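Local coordinates for protein acetate kinase (PDB 4H0O) that is a pyrophosphate-dependent acetate kinase of the acetokinase family that interconverts acetate and acetyl phosphate, probably with the help of magnesium, at residues 36-44 with 53-61; 74-85 with 135-144. All coordinates share one frame; numbering follows the deposited sequence.

Contact 1 (36-44 with 53-61)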
loop_
_atom_site.group_PDB
_atom_site.type_symbol
_atom_site.label_atom_id
_atom_site.label_comp_id
_atom_site.label_asym_id
_atom_site.label_seq_id
_atom_site.Cartn_x
_atom_site.Cartn_y
_atom_site.Cartn_z
ATOM N N ILE B 36 18.374 21.161 -30.003
ATOM C CA ILE B 36 19.401 21.729 -29.136
ATOM C C ILE B 36 20.442 22.501 -29.946
ATOM O O ILE B 36 21.017 21.970 -30.896
ATOM C CB ILE B 36 20.110 20.624 -28.329
ATOM C CG1 ILE B 36 19.083 19.799 -27.549
ATOM C CG2 ILE B 36 21.143 21.222 -27.392
ATOM C CD1 ILE B 36 19.674 18.610 -26.815
ATOM N N VAL B 37 20.678 23.753 -29.562
ATOM C CA VAL B 37 21.656 24.598 -30.242
ATOM C C VAL B 37 22.876 24.838 -29.357
ATOM O O VAL B 37 23.973 25.104 -29.851
ATOM C CB VAL B 37 21.040 25.947 -30.675
ATOM C CG1 VAL B 37 19.897 25.715 -31.638
ATOM C CG2 VAL B 37 20.549 26.726 -29.467
ATOM N N CYS B 38 22.672 24.738 -28.046
ATOM C CA CYS B 38 23.745 24.914 -27.077
ATOM C C CYS B 38 23.418 24.141 -25.803
ATOM O O CYS B 38 22.248 24.011 -25.434
ATOM C CB CYS B 38 23.937 26.399 -26.759
ATOM S SG CYS B 38 25.483 26.799 -25.903
ATOM N N SER B 39 24.452 23.622 -25.143
ATOM C CA SER B 39 24.287 22.873 -23.900
ATOM C C SER B 39 25.595 22.887 -23.118
ATOM O O SER B 39 26.655 23.167 -23.681
ATOM C CB SER B 39 23.863 21.431 -24.184
ATOM O OG SER B 39 24.921 20.695 -24.772
ATOM N N GLY B 40 25.529 22.585 -21.826
ATOM C CA GLY B 40 26.729 22.614 -21.012
ATOM C C GLY B 40 26.583 22.047 -19.617
ATOM O O GLY B 40 25.470 21.841 -19.128
ATOM N N LYS B 41 27.722 21.791 -18.980
ATOM C CA LYS B 41 27.761 21.288 -17.613
ATOM C C LYS B 41 28.839 22.041 -16.843
ATOM O O LYS B 41 29.937 22.264 -17.360
ATOM C CB LYS B 41 28.059 19.784 -17.605
ATOM C CG LYS B 41 27.116 18.945 -18.463
ATOM C CD LYS B 41 27.567 17.492 -18.552
ATOM C CE LYS B 41 26.642 16.678 -19.453
ATOM N NZ LYS B 41 27.130 15.282 -19.645
ATOM N N SER B 42 28.525 22.441 -15.615
ATOM C CA SER B 42 29.485 23.148 -14.775
ATOM C C SER B 42 30.326 22.149 -13.991
ATOM O O SER B 42 29.992 20.964 -13.933
ATOM C CB SER B 42 28.763 24.074 -13.802
ATOM O OG SER B 42 28.062 23.328 -12.825
ATOM N N ASN B 43 31.414 22.633 -13.396
ATOM C CA ASN B 43 32.262 21.817 -12.526
ATOM C C ASN B 43 32.746 20.505 -13.153
ATOM O O ASN B 43 32.659 19.450 -12.524
ATOM C CB ASN B 43 31.544 21.523 -11.201
ATOM C CG ASN B 43 31.230 22.781 -10.406
ATOM O OD1 ASN B 43 31.914 23.798 -10.527
ATOM N ND2 ASN B 43 30.194 22.710 -9.576
ATOM N N ARG B 44 33.264 20.568 -14.375
ATOM C CA ARG B 44 33.767 19.372 -15.046
ATOM C C ARG B 44 35.231 19.111 -14.699
ATOM O O ARG B 44 36.004 20.050 -14.505
ATOM C CB ARG B 44 33.600 19.496 -16.562
ATOM C CG ARG B 44 32.209 19.926 -17.000
ATOM C CD ARG B 44 31.134 19.269 -16.150
ATOM N NE ARG B 44 30.939 17.866 -16.504
ATOM C CZ ARG B 44 30.297 16.985 -15.744
ATOM N NH1 ARG B 44 29.784 17.360 -14.580
ATOM N NH2 ARG B 44 30.166 15.729 -16.145
ATOM N N PRO B 53 38.927 22.805 -12.657
ATOM C CA PRO B 53 37.535 22.503 -13.012
ATOM C C PRO B 53 37.013 23.557 -13.981
ATOM O O PRO B 53 37.502 24.690 -13.970
ATOM C CB PRO B 53 36.800 22.595 -11.672
ATOM C CG PRO B 53 37.655 23.475 -10.830
ATOM C CD PRO B 53 39.063 23.153 -11.231
ATOM N N PHE B 54 36.039 23.194 -14.809
ATOM C CA PHE B 54 35.592 24.084 -15.871
ATOM C C PHE B 54 34.150 23.820 -16.275
ATOM O O PHE B 54 33.600 22.753 -15.995
ATOM C CB PHE B 54 36.497 23.926 -17.098
ATOM C CG PHE B 54 36.484 22.541 -17.686
ATOM C CD1 PHE B 54 37.275 21.537 -17.149
ATOM C CD2 PHE B 54 35.682 22.242 -18.777
ATOM C CE1 PHE B 54 37.269 20.265 -17.685
ATOM C CE2 PHE B 54 35.669 20.968 -19.317
ATOM C CZ PHE B 54 36.466 19.981 -18.771
ATOM N N ILE B 55 33.543 24.801 -16.937
ATOM C CA ILE B 55 32.263 24.592 -17.596
ATOM C C ILE B 55 32.533 24.146 -19.027
ATOM O O ILE B 55 33.281 24.800 -19.756
ATOM C CB ILE B 55 31.407 25.872 -17.614
ATOM C CG1 ILE B 55 31.252 26.427 -16.196
ATOM C CG2 ILE B 55 30.042 25.594 -18.231
ATOM C CD1 ILE B 55 30.419 27.687 -16.116
ATOM N N GLU B 56 31.943 23.024 -19.426
ATOM C CA GLU B 56 32.096 22.551 -20.793
ATOM C C GLU B 56 30.887 22.955 -21.624
ATOM O O GLU B 56 29.765 22.536 -21.345
ATOM C CB GLU B 56 32.280 21.033 -20.827
ATOM C CG GLU B 56 32.373 20.446 -22.231
ATOM C CD GLU B 56 32.916 19.029 -22.238
ATOM O OE1 GLU B 56 33.329 18.543 -21.163
ATOM O OE2 GLU B 56 32.935 18.402 -23.318
ATOM N N HIS B 57 31.116 23.773 -22.642
ATOM C CA HIS B 57 30.030 24.200 -23.512
ATOM C C HIS B 57 30.053 23.463 -24.846
ATOM O O HIS B 57 31.106 23.321 -25.472
ATOM C CB HIS B 57 30.086 25.711 -23.735
ATOM C CG HIS B 57 29.804 26.513 -22.505
ATOM N ND1 HIS B 57 28.527 26.740 -22.040
ATOM C CD2 HIS B 57 30.635 27.153 -21.646
ATOM C CE1 HIS B 57 28.583 27.481 -20.947
ATOM N NE2 HIS B 57 29.851 27.747 -20.689
ATOM N N HIS B 58 28.888 22.979 -25.264
ATOM C CA HIS B 58 28.727 22.385 -26.583
ATOM C C HIS B 58 27.883 23.331 -27.432
ATOM O O HIS B 58 26.705 23.563 -27.147
ATOM C CB HIS B 58 28.097 20.990 -26.482
ATOM C CG HIS B 58 28.990 19.978 -25.826
ATOM N ND1 HIS B 58 28.606 18.664 -25.624
ATOM C CD2 HIS B 58 30.240 20.085 -25.334
ATOM C CE1 HIS B 58 29.590 18.015 -25.032
ATOM N NE2 HIS B 58 30.595 18.847 -24.842
ATOM N N LEU B 59 28.510 23.898 -28.459
ATOM C CA LEU B 59 27.894 24.942 -29.269
ATOM C C LEU B 59 28.181 24.719 -30.749
ATOM O O LEU B 59 29.339 24.768 -31.175
ATOM C CB LEU B 59 28.413 26.316 -28.832
ATOM C CG LEU B 59 28.038 27.532 -29.681
ATOM C CD1 LEU B 59 26.528 27.685 -29.774
ATOM C CD2 LEU B 59 28.675 28.796 -29.115
ATOM N N ASN B 60 27.120 24.467 -31.510
ATOM C CA ASN B 60 27.227 24.201 -32.939
ATOM C C ASN B 60 28.278 23.144 -33.243
ATOM O O ASN B 60 28.004 21.945 -33.204
ATOM C CB ASN B 60 27.541 25.490 -33.702
ATOM C CG ASN B 60 27.378 25.335 -35.201
ATOM O OD1 ASN B 60 26.547 24.558 -35.669
ATOM N ND2 ASN B 60 28.173 26.078 -35.962
ATOM N N GLY B 61 29.485 23.605 -33.546
ATOM C CA GLY B 61 30.598 22.730 -33.844
ATOM C C GLY B 61 31.109 21.854 -32.716
ATOM O O GLY B 61 31.047 20.628 -32.816
#

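Contact 2 (74-85 with 135-144)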
loop_
_atom_site.group_PDB
_atom_site.type_symbol
_atom_site.label_atom_id
_atom_site.label_comp_id
_atom_site.label_asym_id
_atom_site.label_seq_id
_atom_site.Cartn_x
_atom_site.Cartn_y
_atom_site.Cartn_z
ATOM N N PRO B 74 23.746 28.869 -8.464
ATOM C CA PRO B 74 23.485 30.208 -9.015
ATOM C C PRO B 74 24.715 30.883 -9.643
ATOM O O PRO B 74 24.555 31.650 -10.596
ATOM C CB PRO B 74 22.997 31.006 -7.798
ATOM C CG PRO B 74 23.517 30.262 -6.613
ATOM C CD PRO B 74 23.496 28.817 -7.011
ATOM N N GLN B 75 25.909 30.612 -9.122
ATOM C CA GLN B 75 27.137 31.141 -9.715
ATOM C C GLN B 75 27.340 30.575 -11.116
ATOM O O GLN B 75 27.693 31.300 -12.047
ATOM C CB GLN B 75 28.351 30.818 -8.841
ATOM C CG GLN B 75 28.461 31.648 -7.567
ATOM C CD GLN B 75 29.341 30.985 -6.518
ATOM O OE1 GLN B 75 29.879 29.896 -6.738
ATOM N NE2 GLN B 75 29.484 31.635 -5.368
ATOM N N ALA B 76 27.120 29.272 -11.259
ATOM C CA ALA B 76 27.218 28.628 -12.560
ATOM C C ALA B 76 26.169 29.198 -13.510
ATOM O O ALA B 76 26.456 29.463 -14.676
ATOM C CB ALA B 76 27.050 27.128 -12.424
ATOM N N ALA B 77 24.955 29.388 -13.000
ATOM C CA ALA B 77 23.857 29.937 -13.791
ATOM C C ALA B 77 24.234 31.278 -14.410
ATOM O O ALA B 77 24.049 31.489 -15.611
ATOM C CB ALA B 77 22.614 30.078 -12.941
ATOM N N LYS B 78 24.761 32.176 -13.581
ATOM C CA LYS B 78 25.202 33.493 -14.032
ATOM C C LYS B 78 26.251 33.406 -15.140
ATOM O O LYS B 78 26.133 34.065 -16.178
ATOM C CB LYS B 78 25.757 34.299 -12.852
ATOM C CG LYS B 78 26.509 35.561 -13.252
ATOM C CD LYS B 78 26.321 36.671 -12.224
ATOM C CE LYS B 78 26.922 37.985 -12.710
ATOM N NZ LYS B 78 26.427 39.154 -11.925
ATOM N N LEU B 79 27.271 32.584 -14.915
ATOM C CA LEU B 79 28.360 32.434 -15.876
ATOM C C LEU B 79 27.885 31.769 -17.172
ATOM O O LEU B 79 28.411 32.048 -18.251
ATOM C CB LEU B 79 29.529 31.660 -15.251
ATOM C CG LEU B 79 30.623 32.486 -14.560
ATOM C CD1 LEU B 79 30.041 33.532 -13.621
ATOM C CD2 LEU B 79 31.588 31.588 -13.800
ATOM N N ILE B 80 26.883 30.899 -17.061
ATOM C CA ILE B 80 26.269 30.281 -18.234
ATOM C C ILE B 80 25.552 31.336 -19.079
ATOM O O ILE B 80 25.750 31.416 -20.293
ATOM C CB ILE B 80 25.275 29.167 -17.832
ATOM C CG1 ILE B 80 26.029 27.924 -17.351
ATOM C CG2 ILE B 80 24.369 28.801 -19.001
ATOM C CD1 ILE B 80 25.138 26.861 -16.730
ATOM N N ILE B 81 24.719 32.138 -18.418
ATOM C CA ILE B 81 23.990 33.230 -19.056
ATOM C C ILE B 81 24.954 34.219 -19.713
ATOM O O ILE B 81 24.707 34.708 -20.820
ATOM C CB ILE B 81 23.098 33.964 -18.022
ATOM C CG1 ILE B 81 21.962 33.047 -17.556
ATOM C CG2 ILE B 81 22.537 35.257 -18.596
ATOM C CD1 ILE B 81 21.171 33.590 -16.380
ATOM N N GLN B 82 26.058 34.500 -19.028
ATOM C CA GLN B 82 27.090 35.386 -19.551
ATOM C C GLN B 82 27.739 34.819 -20.816
ATOM O O GLN B 82 27.985 35.551 -21.775
ATOM C CB GLN B 82 28.148 35.649 -18.477
ATOM C CG GLN B 82 29.396 36.362 -18.973
ATOM C CD GLN B 82 30.282 36.830 -17.832
ATOM O OE1 GLN B 82 29.790 37.228 -16.776
ATOM N NE2 GLN B 82 31.594 36.778 -18.039
ATOM N N PHE B 83 28.005 33.516 -20.814
ATOM C CA PHE B 83 28.602 32.848 -21.967
ATOM C C PHE B 83 27.713 32.958 -23.199
ATOM O O PHE B 83 28.201 33.182 -24.307
ATOM C CB PHE B 83 28.867 31.373 -21.655
ATOM C CG PHE B 83 29.183 30.532 -22.869
ATOM C CD1 PHE B 83 30.478 30.461 -23.365
ATOM C CD2 PHE B 83 28.189 29.795 -23.501
ATOM C CE1 PHE B 83 30.773 29.682 -24.474
ATOM C CE2 PHE B 83 28.477 29.016 -24.612
ATOM C CZ PHE B 83 29.769 28.960 -25.098
ATOM N N LEU B 84 26.410 32.780 -23.001
ATOM C CA LEU B 84 25.453 32.806 -24.102
ATOM C C LEU B 84 25.340 34.203 -24.714
ATOM O O LEU B 84 25.183 34.345 -25.929
ATOM C CB LEU B 84 24.086 32.303 -23.629
ATOM C CG LEU B 84 24.080 30.867 -23.099
ATOM C CD1 LEU B 84 22.781 30.537 -22.379
ATOM C CD2 LEU B 84 24.325 29.879 -24.232
ATOM N N LYS B 85 25.419 35.228 -23.867
ATOM C CA LYS B 85 25.412 36.611 -24.329
ATOM C C LYS B 85 26.652 36.900 -25.165
ATOM O O LYS B 85 26.558 37.485 -26.243
ATOM C CB LYS B 85 25.343 37.573 -23.139
ATOM C CG LYS B 85 23.973 37.669 -22.482
ATOM C CD LYS B 85 24.011 38.591 -21.267
ATOM C CE LYS B 85 22.618 38.824 -20.701
ATOM N NZ LYS B 85 22.645 39.686 -19.485
ATOM N N GLY B 135 17.430 29.229 -5.830
ATOM C CA GLY B 135 18.586 30.099 -5.981
ATOM C C GLY B 135 18.891 30.396 -7.439
ATOM O O GLY B 135 19.225 31.529 -7.798
ATOM N N VAL B 136 18.768 29.372 -8.279
ATOM C CA VAL B 136 18.987 29.518 -9.713
ATOM C C VAL B 136 17.912 30.411 -10.328
ATOM O O VAL B 136 18.212 31.259 -11.167
ATOM C CB VAL B 136 19.020 28.147 -10.421
ATOM C CG1 VAL B 136 19.055 28.316 -11.936
ATOM C CG2 VAL B 136 20.219 27.341 -9.951
ATOM N N ILE B 137 16.666 30.223 -9.897
ATOM C CA ILE B 137 15.553 31.054 -10.357
ATOM C C ILE B 137 15.755 32.536 -10.010
ATOM O O ILE B 137 15.577 33.403 -10.863
ATOM C CB ILE B 137 14.196 30.557 -9.798
ATOM C CG1 ILE B 137 13.795 29.243 -10.470
ATOM C CG2 ILE B 137 13.108 31.594 -10.016
ATOM C CD1 ILE B 137 12.495 28.649 -9.952
ATOM N N GLU B 138 16.133 32.819 -8.766
ATOM C CA GLU B 138 16.372 34.196 -8.332
ATOM C C GLU B 138 17.478 34.896 -9.125
ATOM O O GLU B 138 17.313 36.041 -9.549
ATOM C CB GLU B 138 16.671 34.255 -6.829
ATOM C CG GLU B 138 15.469 34.639 -5.972
ATOM C CD GLU B 138 15.846 34.976 -4.537
ATOM O OE1 GLU B 138 16.931 34.550 -4.087
ATOM O OE2 GLU B 138 15.055 35.672 -3.863
ATOM N N ILE B 139 18.601 34.215 -9.327
ATOM C CA ILE B 139 19.701 34.802 -10.084
ATOM C C ILE B 139 19.345 34.925 -11.571
ATOM O O ILE B 139 19.825 35.826 -12.263
ATOM C CB ILE B 139 21.025 34.011 -9.884
ATOM C CG1 ILE B 139 22.197 34.971 -9.684
ATOM C CG2 ILE B 139 21.297 33.060 -11.040
ATOM C CD1 ILE B 139 22.062 35.832 -8.452
ATOM N N SER B 140 18.479 34.034 -12.048
ATOM C CA SER B 140 18.101 34.006 -13.457
ATOM C C SER B 140 17.174 35.174 -13.788
ATOM O O SER B 140 17.272 35.776 -14.858
ATOM C CB SER B 140 17.429 32.673 -13.792
ATOM O OG SER B 140 17.565 32.351 -15.161
ATOM N N MET B 141 16.276 35.489 -12.859
ATOM C CA MET B 141 15.382 36.630 -13.012
ATOM C C MET B 141 16.163 37.939 -13.019
ATOM O O MET B 141 15.745 38.911 -13.641
ATOM C CB MET B 141 14.349 36.666 -11.883
ATOM C CG MET B 141 13.372 35.500 -11.878
ATOM S SD MET B 141 12.298 35.434 -13.330
ATOM C CE MET B 141 11.173 36.784 -12.978
ATOM N N LYS B 142 17.297 37.959 -12.327
ATOM C CA LYS B 142 18.087 39.179 -12.194
ATOM C C LYS B 142 18.966 39.445 -13.414
ATOM O O LYS B 142 19.064 40.581 -13.880
ATOM C CB LYS B 142 18.951 39.125 -10.932
ATOM C CG LYS B 142 19.671 40.431 -10.641
ATOM C CD LYS B 142 20.770 40.261 -9.605
ATOM C CE LYS B 142 21.514 41.571 -9.386
ATOM N NZ LYS B 142 22.716 41.397 -8.524
ATOM N N GLU B 143 19.603 38.397 -13.924
ATOM C CA GLU B 143 20.501 38.526 -15.068
ATOM C C GLU B 143 19.733 38.634 -16.383
ATOM O O GLU B 143 20.238 39.194 -17.355
ATOM C CB GLU B 143 21.484 37.353 -15.120
ATOM C CG GLU B 143 22.420 37.281 -13.923
ATOM C CD GLU B 143 23.313 38.501 -13.808
ATOM O OE1 GLU B 143 23.899 38.914 -14.831
ATOM O OE2 GLU B 143 23.428 39.050 -12.692
ATOM N N LEU B 144 18.518 38.093 -16.407
ATOM C CA LEU B 144 17.641 38.215 -17.573
ATOM C C LEU B 144 16.265 38.764 -17.176
ATOM O O LEU B 144 15.258 38.064 -17.283
ATOM C CB LEU B 144 17.499 36.864 -18.285
ATOM C CG LEU B 144 18.795 36.238 -18.804
ATOM C CD1 LEU B 144 18.573 34.837 -19.370
ATOM C CD2 LEU B 144 19.416 37.131 -19.857
HETATM O O HOH W 1 24.924 38.619 -17.726
#

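Contact 1 (36-44 with 53-61)
Ser-39 and His-58 trade two backbone hydrogen bonds: His-58 N reaches Ser-39 O at 2.7 Å in an almost straight bond (N-H...O 176°), and Ser-39 N returns to His-58 O at 3.0 Å. Two residues on, Lys-41 and Glu-56 repeat the exchange. Next comes a shift of register. Arg-44 N, rather than the amide of Asn-43, takes Phe-54 O at 2.7 Å, while both residues face Phe-54; this is a G1 beta bulge. Asn-43 takes up the left-handed backbone conformation (phi 53°, psi 48°) usual at this position, which asparagine adopts more readily than most residues other than glycine. Beyond the bulge Phe-54 N closes the last pair on Arg-44 O. The two strands form an antiparallel beta hairpin near one border of the eight-stranded sheet, with strand 26-31 beside 36-44 and strand 62-67 beside 54-59.

On the face of Ser-39, Lys-41 and Arg-44, the extended Glu-56 brings OE2 to 2.8 Å from NE2 of His-58, two residues along the same strand; NE2 carries the proton, and the carboxylate would probably stabilise a positively charged ring. Arg-44 CB lies over one face of the Phe-54 ring, 3.8 Å from its centroid. The arginine chain bends at chi2 and chi3, bringing one guanidinium face against Lys-41 CD.

The face of Cys-38 and His-57 is turned to helix 73-86. Cys-38 SG packs at 4.1 Å on Leu-59 CD1. Gly-40 suits its place because its CA already lies 3.1 Å from Glu-56 O, and a CB would run into that carbonyl and crowd His-57, whose ND1 is hydrogen-bonded to Tyr-28 OH.

Contact 2 (74-85 with 135-144)
Helices 74-85 and 135-143 run in broadly the same direction, their axes 8.7 Å apart at closest approach and inclined at 32°, with Pro-74 and Val-136 the nearest pair of CA atoms. Pro-74 CB rests on Gly-135 O and beside Ile-139 CB. The short side chain of Ala-77 suits a place where the helices are close, its methyl fitting between Ile-139 CG2, at 3.8 Å, and Val-136 CG1. A turn later Ile-81 lies across Glu-143, its CD1 touching both Glu-143 CB and Ser-140 OG, and its CG2 meets Leu-144 CD2 tip to tip at 3.9 Å.

Both helices pack on the same side of the large beta sheet of this ribonuclease H-like domain, a layering characteristic of the ASKHA superfamily: Ala-77, Val-136 and Ser-140 all touch Phe-19 of strand 16-21.

On the side of the helix pair away from the sheet the contact is polar. Glu-143, bent at chi2 (-62°), turns its carboxylate back to Lys-78, whose NZ forms a salt bridge 3.1 Å from OE2, approaching from above the carboxylate plane. Lys-85 is fully extended beyond CG and runs past Leu-144 in the opposite direction. Its methylene end packs alongside, CE 3.7 Å from Leu-144 CD2, while NZ reaches on to donate to Glu-143 O at 3.3 Å, near the end of helix 135-143. A water accepts from the same NZ and donates to Glu-143 OE1, so Glu-143 is held directly by Lys-78 at OE2 and, through the water, by Lys-85 at OE1.

Overall arrangement
Contact 1 closes before contact 2 opens along the chain, and their centres lie 15 Å apart. Helix 74-85 joins them: one flank meets 135-144, while Ala-76, Phe-83 and Leu-84 rest on the hairpin. The Phe-83 ring stacks with that of His-57, Phe-83 CD2 being 3.4 Å from His-57 ND1; Leu-84 CD2 lies 3.7 Å from Cys-38 SG, and Ala-76 CB is 3.8 Å from Ser-42 CB. Neither contact contains a predicted active-site residue. The side chains of Lys-41 in contact 1 and Val-136 in contact 2 each lie about 9 Å from that of Asn-20, a predicted magnesium ligand, and Val-136 is as near to Arg-97, predicted to bind substrate.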